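Local structure of RNA pseudouridylate synthase domain-containing protein 1 (Homo sapiens, 5VBB) at residues S71-V76 with V222-P227; R94-Y99 with Q252-T257; T146-L151 with V178-L183; L166-L169 with Q175-V178. The protein probably acts as a pseudouridine synthase of the RluA family, binding RNA and converting selected uridines to pseudouridine. All blocks are in the same frame, centred on the assembly; numbering follows the deposited sequence.

Contact 1: residues S71-V76 with V222-P227; sequences SGALCV and VEVCTP
Ala73 and Thr226 bring their CA atoms to 6.9 Å, and Cys75 and Val222 theirs to 8.3 Å, so the two segments run in opposite directions with side chains between them. No hydrogen bond joins them. Strand 73-77 pairs with strand 18-23, and strand 221-225 pairs with strand 208-216, so this is packing between strands and not sheet pairing.

The methyl of Ala73 sits at the centre of one cluster. Its CB lies 3.9 Å from Val224 CG2. It is also 4.1 Å from Thr226 CG2, so two methyl groups meet one small side chain. With CG1 beside the backbone N (chi1 -39°), Val224 sets CG2 between the backbone N and the carbonyl carbon and so toward Ala73. A second, slacker touch lies further along, where Cys75 SG comes to 4.2 Å from Val222 CG1. Both Cys75 and Val222 point their CB toward the other segment. Val20 and Phe18 of strand 18-23 and Leu213 of strand 208-216 close in round these groups.

The polar end of Thr226 looks elsewhere. Its OG1 is hydrogen-bonded to His209 NE2, while Ser71 OG is bonded to ND1 of the same ring. His209 therefore bridges the two segments from outside. Gly72 turns the corner before Ala73 with phi 120°, where a CB would press on the preceding carbonyl.

The direct contact is thus made of methyl groups and a thiol, all buried. Its hold is apolar packing without directional bonds, and a polar link runs through His209.

Contact 2: residues R94-Y99 with Q252-T257; sequences RVTKAY and QALRAT
Ala98 and Leu254 make the tight part of this contact. Ala98 CB lies 3.7 Å from Leu254 CD1 and 4.1 Å from CD2, so the small methyl faces the forked end of the leucine. Ala98 offers no more than a methyl here, and the CA atoms of Ala98 and Leu254 are 8.4 Å apart. No hydrogen bond crosses between the segments.

Toward Thr96 the packing slackens. Thr96 CG2 is 4.5 Å from Leu254 CD2, at the edge of contact. Thr257 directs its hydroxyl back into its own helix end: OG1 donates to Ala253 O at 2.7 Å, from 35° above the carbonyl plane. Thr257 N also bonds to Leu254 O. These two bonds close the C-terminal turn. Gln252, Ala253, Arg255 and Ala256 lie on the solvent side of the helix.

Helix 247-256 thus rests on one face of the large antiparallel sheet. Strand 96-104 runs there between strands 159-168 and 208-216. Leu254 also touches Lys167, Ala98 touches Leu165 and Thr96 touches Tyr212. On the other face, Val95 and Lys97 meet Phe90 of helix 80-91.

Contact 3: residues T146-L151 with V178-L183; sequences TDLVVL and VHCSAL
Thr146 and Leu148 of strand 146-156 meet His179, Cys180 and Leu183 where helix 175-182 packs on the large antiparallel sheet of the pseudouridine synthase domain. The polar end of the contact is a short hydrogen bond of 2.7 Å between Thr146 OG1 and His179 ND1. Either atom could be the donor. The hydroxyl comes to the edge of the imidazole and lies in its plane. Thr146 holds OG1 beside its backbone N (chi1 -59°), which turns the oxygen toward the ring. The same OG1 takes a second hydrogen bond from Gln175 NE2, one helical turn earlier. The far nitrogen of the ring, NE2, is bonded to His116 O. Both ring nitrogens are therefore engaged, which fixes the turn of the imidazole. With an alanine here, the Thr146 hydroxyl and the His116 carbonyl would probably each lose a bonding partner, and the hydroxyl would keep Gln175 as its tie to the helix.

The other end is apolar. Leu148 and Leu183 reach toward each other tip to tip, with CD1 to CD1 at 3.9 Å. Leu148 CD1 also lies 4.3 Å from Cys180 SG.

Ile114 of strand 111-114 touches Leu148, His179 and Leu183. Leu166 of strand 159-168 lines Thr146, Leu148 and Cys180. Ile132 of strand 130-132 packs against His179 and Ala182.

Contact 4: residues L166-L169 with Q175-V178; sequences LKPL and QLRV. With SO4 (sulfate ion), chain B.
Gln175 OE1, at the end of the amide that lies against Pro168, is gripped by two donor groups: the hydroxyl of Thr170 and the backbone N of Arg172. These bonds hold the amide at the start of helix 175-182. Gln175 NE2 stands 3.6 Å from Pro168 CB. Gln175 reaches there on an extended chain, with CG anti to the backbone N (chi1 -180°).

Leu176 does the apolar work. Its CD2 lies 4.0 Å from Pro168 CB and equally 4.0 Å from Leu166 CB, so one methyl fits against two residues of the strand. The Pro168 and Leu176 side chains cross at a slant.

Arg177 points away from the strand. Its guanidinium meets sulfate O1 edge-on, in plane. Arg177 NH1 donates to sulfate O1 at 2.7 Å and 159°, and NH2 adds a weak bond to the same oxygen. NH1 also forms a salt bridge with Asp67, the active-site residue by similarity, and NH2 one with Asp190. Ser69 OG also bonds the sulfate, probably from the crystallisation liquor, which may mimic an RNA phosphate. A leucine in place of Arg177 would probably leave Asp67 and Asp190 without this positive partner and the sulfate without these bonds.

Strand 159-168 and helix 175-182 are joined by a short loop. Tyr99 of strand 96-104 packs on Pro168 and Leu176, and Leu208 of strand 208-216 touches Leu166, Leu176 and Arg177.

In the fold
From the N terminus, the chain first lays down 71-76 and then 94-99. Next come 146-151 and 166-169, and the helix segments 175-178 and 178-183 follow at once. Contact 4 closes the shortest loop; contact 3, which starts earlier, ends on the same helix. The two share Val178, and their centres are about 7 Å apart. Both nest inside the loops of contacts 1 and 2. Contact 1 closes at 222-227 and contact 2 at 252-257, so these two cross. They touch through Arg255, which packs on Glu223 and Cys225. Contact 1 joins the sheet holding strands 18-23 and 73-77 to the large one. Contacts 2, 3 and 4 set two helices on the large sheet.

Contact 1: residues S71-V76 with V222-P227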
loop_
_atom_site.group_PDB
_atom_site.type_symbol
_atom_site.label_atom_id
_atom_site.label_comp_id
_atom_site.label_asym_id
_atom_site.label_seq_id
_atom_site.Cartn_x
_atom_site.Cartn_y
_atom_site.Cartn_z
ATOM N N SER A 71 -5.543 2.736 -0.656
ATOM C CA SER A 71 -5.579 3.642 -1.803
ATOM C C SER A 71 -4.258 3.563 -2.587
ATOM O O SER A 71 -3.269 2.996 -2.120
ATOM C CB SER A 71 -5.797 5.080 -1.333
ATOM O OG SER A 71 -4.852 5.485 -0.352
ATOM N N GLY A 72 -4.227 4.144 -3.770
ATOM C CA GLY A 72 -2.979 4.278 -4.499
ATOM C C GLY A 72 -2.803 3.655 -5.854
ATOM O O GLY A 72 -3.773 3.261 -6.521
ATOM N N ALA A 73 -1.507 3.610 -6.256
ATOM C CA ALA A 73 -1.027 3.231 -7.593
ATOM C C ALA A 73 -1.469 1.839 -8.034
ATOM O O ALA A 73 -1.131 0.845 -7.416
ATOM C CB ALA A 73 0.482 3.314 -7.653
ATOM N N LEU A 74 -2.257 1.800 -9.090
ATOM C CA LEU A 74 -2.755 0.577 -9.674
ATOM C C LEU A 74 -2.648 0.695 -11.192
ATOM O O LEU A 74 -3.264 1.572 -11.791
ATOM C CB LEU A 74 -4.180 0.370 -9.220
ATOM C CG LEU A 74 -4.863 -0.932 -9.617
ATOM C CD1 LEU A 74 -4.059 -2.128 -9.241
ATOM C CD2 LEU A 74 -6.181 -1.022 -8.938
ATOM N N CYS A 75 -1.803 -0.145 -11.778
ATOM C CA CYS A 75 -1.507 -0.158 -13.193
ATOM C C CYS A 75 -2.472 -1.066 -14.001
ATOM O O CYS A 75 -2.644 -2.229 -13.671
ATOM C CB CYS A 75 -0.066 -0.569 -13.412
ATOM S SG CYS A 75 0.426 -0.541 -15.142
ATOM N N VAL A 76 -3.048 -0.521 -15.081
ATOM C CA VAL A 76 -4.007 -1.179 -15.975
ATOM C C VAL A 76 -3.353 -1.215 -17.350
ATOM O O VAL A 76 -2.896 -0.172 -17.819
ATOM C CB VAL A 76 -5.326 -0.356 -16.022
ATOM C CG1 VAL A 76 -6.360 -1.020 -16.901
ATOM C CG2 VAL A 76 -5.867 -0.079 -14.609
ATOM N N VAL A 222 7.007 1.954 -16.568
ATOM C CA VAL A 222 5.853 2.599 -15.948
ATOM C C VAL A 222 6.294 2.947 -14.558
ATOM O O VAL A 222 6.468 2.032 -13.765
ATOM C CB VAL A 222 4.618 1.676 -15.921
ATOM C CG1 VAL A 222 3.429 2.348 -15.209
ATOM C CG2 VAL A 222 4.250 1.212 -17.318
ATOM N N GLU A 223 6.526 4.241 -14.264
ATOM C CA GLU A 223 7.007 4.629 -12.951
ATOM C C GLU A 223 6.181 5.773 -12.407
ATOM O O GLU A 223 6.074 6.826 -13.048
ATOM C CB GLU A 223 8.482 4.990 -13.053
ATOM C CG GLU A 223 9.085 5.557 -11.786
ATOM C CD GLU A 223 10.574 5.802 -11.897
ATOM O OE1 GLU A 223 11.095 5.846 -13.033
ATOM O OE2 GLU A 223 11.227 5.923 -10.838
ATOM N N VAL A 224 5.568 5.586 -11.243
ATOM C CA VAL A 224 4.756 6.657 -10.706
ATOM C C VAL A 224 5.049 6.812 -9.246
ATOM O O VAL A 224 5.442 5.872 -8.537
ATOM C CB VAL A 224 3.210 6.538 -10.989
ATOM C CG1 VAL A 224 2.939 6.025 -12.390
ATOM C CG2 VAL A 224 2.492 5.658 -9.981
ATOM N N CYS A 225 4.895 8.055 -8.831
ATOM C CA CYS A 225 4.982 8.503 -7.482
ATOM C C CYS A 225 3.803 9.410 -7.277
ATOM O O CYS A 225 3.813 10.552 -7.730
ATOM C CB CYS A 225 6.299 9.222 -7.239
ATOM S SG CYS A 225 6.725 9.273 -5.518
ATOM N N THR A 226 2.741 8.857 -6.698
ATOM C CA THR A 226 1.500 9.570 -6.518
ATOM C C THR A 226 1.609 10.656 -5.446
ATOM O O THR A 226 2.519 10.598 -4.603
ATOM C CB THR A 226 0.368 8.633 -6.024
ATOM O OG1 THR A 226 0.573 8.370 -4.632
ATOM C CG2 THR A 226 0.234 7.363 -6.811
ATOM N N PRO A 227 0.610 11.569 -5.376
ATOM C CA PRO A 227 0.589 12.535 -4.275
ATOM C C PRO A 227 0.438 11.839 -2.921
ATOM O O PRO A 227 -0.147 10.759 -2.818
ATOM C CB PRO A 227 -0.666 13.372 -4.554
ATOM C CG PRO A 227 -0.939 13.201 -5.993
ATOM C CD PRO A 227 -0.538 11.780 -6.282
#

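Contact 2: residues R94-Y99 with Q252-T257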
loop_
_atom_site.group_PDB
_atom_site.type_symbol
_atom_site.label_atom_id
_atom_site.label_comp_id
_atom_site.label_asym_id
_atom_site.label_seq_id
_atom_site.Cartn_x
_atom_site.Cartn_y
_atom_site.Cartn_z
ATOM N N ARG A 94 10.427 -8.343 -10.775
ATOM C CA ARG A 94 11.241 -7.191 -11.196
ATOM C C ARG A 94 10.537 -5.851 -10.913
ATOM O O ARG A 94 11.067 -4.807 -11.283
ATOM C CB ARG A 94 11.584 -7.322 -12.678
ATOM C CG ARG A 94 12.381 -8.601 -12.967
ATOM C CD ARG A 94 13.001 -8.630 -14.342
ATOM N NE ARG A 94 12.009 -8.880 -15.398
ATOM C CZ ARG A 94 11.443 -7.962 -16.185
ATOM N NH1 ARG A 94 10.567 -8.327 -17.117
ATOM N NH2 ARG A 94 11.746 -6.673 -16.051
ATOM N N VAL A 95 9.387 -5.867 -10.215
ATOM C CA VAL A 95 8.623 -4.632 -9.898
ATOM C C VAL A 95 9.073 -4.036 -8.578
ATOM O O VAL A 95 9.389 -4.776 -7.650
ATOM C CB VAL A 95 7.113 -4.946 -9.898
ATOM C CG1 VAL A 95 6.259 -3.798 -9.329
ATOM C CG2 VAL A 95 6.669 -5.336 -11.304
ATOM N N THR A 96 9.107 -2.683 -8.493
ATOM C CA THR A 96 9.437 -1.969 -7.261
ATOM C C THR A 96 8.159 -1.277 -6.767
ATOM O O THR A 96 7.463 -0.626 -7.548
ATOM C CB THR A 96 10.561 -0.972 -7.480
ATOM O OG1 THR A 96 11.683 -1.678 -7.974
ATOM C CG2 THR A 96 10.962 -0.240 -6.202
ATOM N N LYS A 97 7.864 -1.408 -5.468
ATOM C CA LYS A 97 6.713 -0.764 -4.862
ATOM C C LYS A 97 7.070 -0.178 -3.528
ATOM O O LYS A 97 7.858 -0.771 -2.813
ATOM C CB LYS A 97 5.600 -1.794 -4.590
ATOM C CG LYS A 97 5.078 -2.570 -5.763
ATOM C CD LYS A 97 3.751 -3.241 -5.402
ATOM C CE LYS A 97 3.279 -4.208 -6.453
ATOM N NZ LYS A 97 2.137 -5.045 -5.993
ATOM N N ALA A 98 6.453 0.954 -3.163
ATOM C CA ALA A 98 6.557 1.538 -1.839
ATOM C C ALA A 98 5.223 2.138 -1.451
ATOM O O ALA A 98 4.407 2.546 -2.307
ATOM C CB ALA A 98 7.678 2.574 -1.745
ATOM N N TYR A 99 4.966 2.144 -0.154
ATOM C CA TYR A 99 3.711 2.611 0.396
ATOM C C TYR A 99 3.979 3.592 1.475
ATOM O O TYR A 99 5.039 3.553 2.089
ATOM C CB TYR A 99 2.945 1.443 1.049
ATOM C CG TYR A 99 2.556 0.324 0.126
ATOM C CD1 TYR A 99 3.522 -0.491 -0.458
ATOM C CD2 TYR A 99 1.215 0.069 -0.170
ATOM C CE1 TYR A 99 3.174 -1.486 -1.362
ATOM C CE2 TYR A 99 0.855 -0.964 -1.036
ATOM C CZ TYR A 99 1.843 -1.731 -1.633
ATOM O OH TYR A 99 1.547 -2.793 -2.425
ATOM N N GLN A 252 13.858 10.198 -4.052
ATOM C CA GLN A 252 15.054 10.210 -4.911
ATOM C C GLN A 252 15.867 8.899 -4.749
ATOM O O GLN A 252 16.373 8.366 -5.723
ATOM C CB GLN A 252 15.972 11.412 -4.596
ATOM C CG GLN A 252 15.366 12.777 -4.881
ATOM C CD GLN A 252 14.975 12.895 -6.316
ATOM O OE1 GLN A 252 15.801 12.703 -7.210
ATOM N NE2 GLN A 252 13.694 13.073 -6.581
ATOM N N ALA A 253 15.949 8.339 -3.538
ATOM C CA ALA A 253 16.668 7.069 -3.358
ATOM C C ALA A 253 15.902 5.898 -3.982
ATOM O O ALA A 253 16.508 5.033 -4.622
ATOM C CB ALA A 253 16.959 6.796 -1.879
ATOM N N LEU A 254 14.582 5.908 -3.871
ATOM C CA LEU A 254 13.741 4.879 -4.495
ATOM C C LEU A 254 13.933 4.855 -5.981
ATOM O O LEU A 254 14.168 3.802 -6.540
ATOM C CB LEU A 254 12.241 5.148 -4.233
ATOM C CG LEU A 254 11.622 4.538 -3.003
ATOM C CD1 LEU A 254 10.242 5.068 -2.807
ATOM C CD2 LEU A 254 11.524 2.990 -3.126
ATOM N N ARG A 255 13.866 6.025 -6.613
ATOM C CA ARG A 255 13.979 6.183 -8.084
ATOM C C ARG A 255 15.298 5.685 -8.612
ATOM O O ARG A 255 15.338 5.060 -9.686
ATOM C CB ARG A 255 13.780 7.661 -8.478
ATOM C CG ARG A 255 12.358 8.167 -8.256
ATOM C CD ARG A 255 12.195 9.642 -8.664
ATOM N NE ARG A 255 10.813 9.957 -9.057
ATOM C CZ ARG A 255 10.125 11.058 -8.741
ATOM N NH1 ARG A 255 8.878 11.212 -9.168
ATOM N NH2 ARG A 255 10.675 12.011 -7.992
ATOM N N ALA A 256 16.386 5.918 -7.840
ATOM C CA ALA A 256 17.749 5.502 -8.217
ATOM C C ALA A 256 18.071 4.064 -7.888
ATOM O O ALA A 256 19.102 3.570 -8.363
ATOM C CB ALA A 256 18.765 6.386 -7.539
ATOM N N THR A 257 17.223 3.371 -7.122
ATOM C CA THR A 257 17.509 1.975 -6.783
ATOM C C THR A 257 17.367 1.063 -7.997
ATOM O O THR A 257 16.373 1.142 -8.695
ATOM C CB THR A 257 16.627 1.488 -5.632
ATOM O OG1 THR A 257 16.819 2.366 -4.517
ATOM C CG2 THR A 257 16.977 0.065 -5.183
#

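Contact 3: residues T146-L151 with V178-L183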
loop_
_atom_site.group_PDB
_atom_site.type_symbol
_atom_site.label_atom_id
_atom_site.label_comp_id
_atom_site.label_asym_id
_atom_site.label_seq_id
_atom_site.Cartn_x
_atom_site.Cartn_y
_atom_site.Cartn_z
ATOM N N THR A 146 9.699 -6.741 4.686
ATOM C CA THR A 146 9.213 -5.369 4.613
ATOM C C THR A 146 10.232 -4.453 5.244
ATOM O O THR A 146 10.607 -4.628 6.412
ATOM C CB THR A 146 7.863 -5.140 5.335
ATOM O OG1 THR A 146 6.866 -5.966 4.785
ATOM C CG2 THR A 146 7.380 -3.699 5.202
ATOM N N ASP A 147 10.685 -3.496 4.474
ATOM C CA ASP A 147 11.578 -2.453 4.942
ATOM C C ASP A 147 10.735 -1.248 5.368
ATOM O O ASP A 147 9.976 -0.710 4.573
ATOM C CB ASP A 147 12.536 -2.096 3.829
ATOM C CG ASP A 147 13.551 -1.034 4.139
ATOM O OD1 ASP A 147 13.980 -0.946 5.301
ATOM O OD2 ASP A 147 13.997 -0.357 3.193
ATOM N N LEU A 148 10.865 -0.834 6.607
ATOM C CA LEU A 148 10.067 0.268 7.177
ATOM C C LEU A 148 11.016 1.408 7.535
ATOM O O LEU A 148 11.926 1.202 8.337
ATOM C CB LEU A 148 9.351 -0.237 8.444
ATOM C CG LEU A 148 8.420 0.710 9.215
ATOM C CD1 LEU A 148 7.405 -0.066 10.005
ATOM C CD2 LEU A 148 9.181 1.629 10.225
ATOM N N VAL A 149 10.734 2.610 7.051
ATOM C CA VAL A 149 11.489 3.830 7.357
ATOM C C VAL A 149 10.511 4.824 8.049
ATOM O O VAL A 149 9.473 5.205 7.476
ATOM C CB VAL A 149 12.109 4.433 6.061
ATOM C CG1 VAL A 149 12.863 5.725 6.355
ATOM C CG2 VAL A 149 13.047 3.432 5.385
ATOM N N VAL A 150 10.879 5.294 9.229
ATOM C CA VAL A 150 10.042 6.228 9.970
ATOM C C VAL A 150 10.253 7.637 9.409
ATOM O O VAL A 150 11.379 8.105 9.379
ATOM C CB VAL A 150 10.302 6.168 11.486
ATOM C CG1 VAL A 150 9.400 7.127 12.226
ATOM C CG2 VAL A 150 10.101 4.760 12.032
ATOM N N LEU A 151 9.168 8.303 8.965
ATOM C CA LEU A 151 9.245 9.638 8.389
ATOM C C LEU A 151 9.007 10.693 9.447
ATOM O O LEU A 151 9.746 11.677 9.530
ATOM C CB LEU A 151 8.223 9.790 7.275
ATOM C CG LEU A 151 8.357 8.834 6.128
ATOM C CD1 LEU A 151 7.134 8.938 5.231
ATOM C CD2 LEU A 151 9.704 9.017 5.400
ATOM N N VAL A 178 -0.009 -6.956 8.093
ATOM C CA VAL A 178 0.333 -8.008 9.054
ATOM C C VAL A 178 1.657 -7.690 9.752
ATOM O O VAL A 178 1.775 -7.869 10.977
ATOM C CB VAL A 178 0.356 -9.374 8.355
ATOM C CG1 VAL A 178 0.938 -10.470 9.270
ATOM C CG2 VAL A 178 -1.037 -9.735 7.878
ATOM N N HIS A 179 2.663 -7.282 8.969
ATOM C CA HIS A 179 3.982 -6.970 9.503
ATOM C C HIS A 179 3.946 -5.800 10.506
ATOM O O HIS A 179 4.610 -5.875 11.539
ATOM C CB HIS A 179 4.969 -6.674 8.381
ATOM C CG HIS A 179 5.751 -7.864 7.876
ATOM N ND1 HIS A 179 6.544 -7.760 6.763
ATOM C CD2 HIS A 179 5.839 -9.133 8.352
ATOM C CE1 HIS A 179 7.083 -8.963 6.584
ATOM N NE2 HIS A 179 6.730 -9.795 7.565
ATOM N N CYS A 180 3.235 -4.715 10.184
ATOM C CA CYS A 180 3.177 -3.542 11.088
ATOM C C CYS A 180 2.433 -3.884 12.396
ATOM O O CYS A 180 2.909 -3.563 13.487
ATOM C CB CYS A 180 2.542 -2.366 10.349
ATOM S SG CYS A 180 3.599 -1.723 9.024
ATOM N N SER A 181 1.346 -4.657 12.282
ATOM C CA SER A 181 0.586 -5.143 13.432
ATOM C C SER A 181 1.443 -6.074 14.291
ATOM O O SER A 181 1.410 -5.973 15.521
ATOM C CB SER A 181 -0.682 -5.848 12.963
ATOM O OG SER A 181 -1.391 -6.399 14.059
ATOM N N ALA A 182 2.249 -6.937 13.652
ATOM C CA ALA A 182 3.155 -7.852 14.343
ATOM C C ALA A 182 4.245 -7.102 15.142
ATOM O O ALA A 182 4.713 -7.626 16.146
ATOM C CB ALA A 182 3.811 -8.787 13.351
ATOM N N LEU A 183 4.685 -5.911 14.662
ATOM C CA LEU A 183 5.648 -5.069 15.391
ATOM C C LEU A 183 5.001 -4.382 16.599
ATOM O O LEU A 183 5.709 -3.706 17.328
ATOM C CB LEU A 183 6.192 -3.907 14.528
ATOM C CG LEU A 183 7.221 -4.144 13.495
ATOM C CD1 LEU A 183 7.620 -2.786 12.847
ATOM C CD2 LEU A 183 8.419 -4.848 14.070
#

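Contact 4: residues L166-L169 with Q175-V178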
loop_
_atom_site.group_PDB
_atom_site.type_symbol
_atom_site.label_atom_id
_atom_site.label_comp_id
_atom_site.label_asym_id
_atom_site.label_seq_id
_atom_site.Cartn_x
_atom_site.Cartn_y
_atom_site.Cartn_z
ATOM N N LEU A 166 6.976 2.290 3.564
ATOM C CA LEU A 166 7.111 0.835 3.580
ATOM C C LEU A 166 7.496 0.340 2.236
ATOM O O LEU A 166 6.817 0.653 1.262
ATOM C CB LEU A 166 5.805 0.177 3.991
ATOM C CG LEU A 166 5.300 0.564 5.389
ATOM C CD1 LEU A 166 3.852 0.308 5.526
ATOM C CD2 LEU A 166 6.084 -0.118 6.467
ATOM N N LYS A 167 8.572 -0.441 2.146
ATOM C CA LYS A 167 8.992 -1.018 0.872
ATOM C C LYS A 167 8.988 -2.531 1.026
ATOM O O LYS A 167 9.878 -3.098 1.668
ATOM C CB LYS A 167 10.366 -0.505 0.486
ATOM C CG LYS A 167 10.778 -0.897 -0.935
ATOM C CD LYS A 167 12.213 -0.564 -1.178
ATOM C CE LYS A 167 12.693 -1.125 -2.477
ATOM N NZ LYS A 167 14.126 -0.822 -2.687
ATOM N N PRO A 168 7.960 -3.213 0.514
ATOM C CA PRO A 168 7.987 -4.674 0.586
ATOM C C PRO A 168 8.896 -5.246 -0.496
ATOM O O PRO A 168 8.881 -4.746 -1.612
ATOM C CB PRO A 168 6.548 -5.072 0.316
ATOM C CG PRO A 168 5.968 -3.973 -0.545
ATOM C CD PRO A 168 6.805 -2.723 -0.266
ATOM N N LEU A 169 9.663 -6.275 -0.172
ATOM C CA LEU A 169 10.468 -6.987 -1.162
ATOM C C LEU A 169 9.826 -8.314 -1.491
ATOM O O LEU A 169 10.402 -9.060 -2.250
ATOM C CB LEU A 169 11.904 -7.171 -0.680
ATOM C CG LEU A 169 12.669 -5.844 -0.507
ATOM C CD1 LEU A 169 14.062 -6.078 0.016
ATOM C CD2 LEU A 169 12.754 -5.083 -1.831
ATOM N N GLN A 175 0.544 -8.223 3.495
ATOM C CA GLN A 175 1.893 -8.178 4.084
ATOM C C GLN A 175 2.174 -7.004 4.975
ATOM O O GLN A 175 2.639 -7.173 6.095
ATOM C CB GLN A 175 2.942 -8.144 2.993
ATOM C CG GLN A 175 4.350 -8.099 3.549
ATOM C CD GLN A 175 5.409 -8.557 2.596
ATOM O OE1 GLN A 175 5.243 -9.528 1.840
ATOM N NE2 GLN A 175 6.532 -7.876 2.600
ATOM N N LEU A 176 1.937 -5.809 4.463
ATOM C CA LEU A 176 2.293 -4.588 5.189
ATOM C C LEU A 176 1.452 -4.465 6.441
ATOM O O LEU A 176 1.958 -4.112 7.502
ATOM C CB LEU A 176 2.064 -3.367 4.272
ATOM C CG LEU A 176 2.824 -3.428 2.961
ATOM C CD1 LEU A 176 2.443 -2.303 2.072
ATOM C CD2 LEU A 176 4.316 -3.461 3.194
ATOM N N ARG A 177 0.173 -4.816 6.333
ATOM C CA ARG A 177 -0.716 -4.719 7.476
ATOM C C ARG A 177 -0.377 -5.746 8.527
ATOM O O ARG A 177 -0.443 -5.453 9.721
ATOM C CB ARG A 177 -2.161 -4.906 7.033
ATOM C CG ARG A 177 -2.648 -3.787 6.125
ATOM C CD ARG A 177 -3.777 -4.269 5.250
ATOM N NE ARG A 177 -4.997 -4.388 6.050
ATOM C CZ ARG A 177 -6.194 -4.717 5.581
ATOM N NH1 ARG A 177 -6.359 -5.002 4.295
ATOM N NH2 ARG A 177 -7.234 -4.778 6.394
ATOM N N VAL A 178 -0.009 -6.956 8.093
ATOM C CA VAL A 178 0.333 -8.008 9.054
ATOM C C VAL A 178 1.657 -7.690 9.752
ATOM O O VAL A 178 1.775 -7.869 10.977
ATOM C CB VAL A 178 0.356 -9.374 8.355
ATOM C CG1 VAL A 178 0.938 -10.470 9.270
ATOM C CG2 VAL A 178 -1.037 -9.735 7.878
HETATM S S SO4 B . -9.713 -5.146 2.971
HETATM O O1 SO4 B . -8.892 -5.900 3.930
HETATM O O2 SO4 B . -10.340 -6.114 2.063
HETATM O O3 SO4 B . -10.718 -4.353 3.648
HETATM O O4 SO4 B . -8.873 -4.209 2.232
#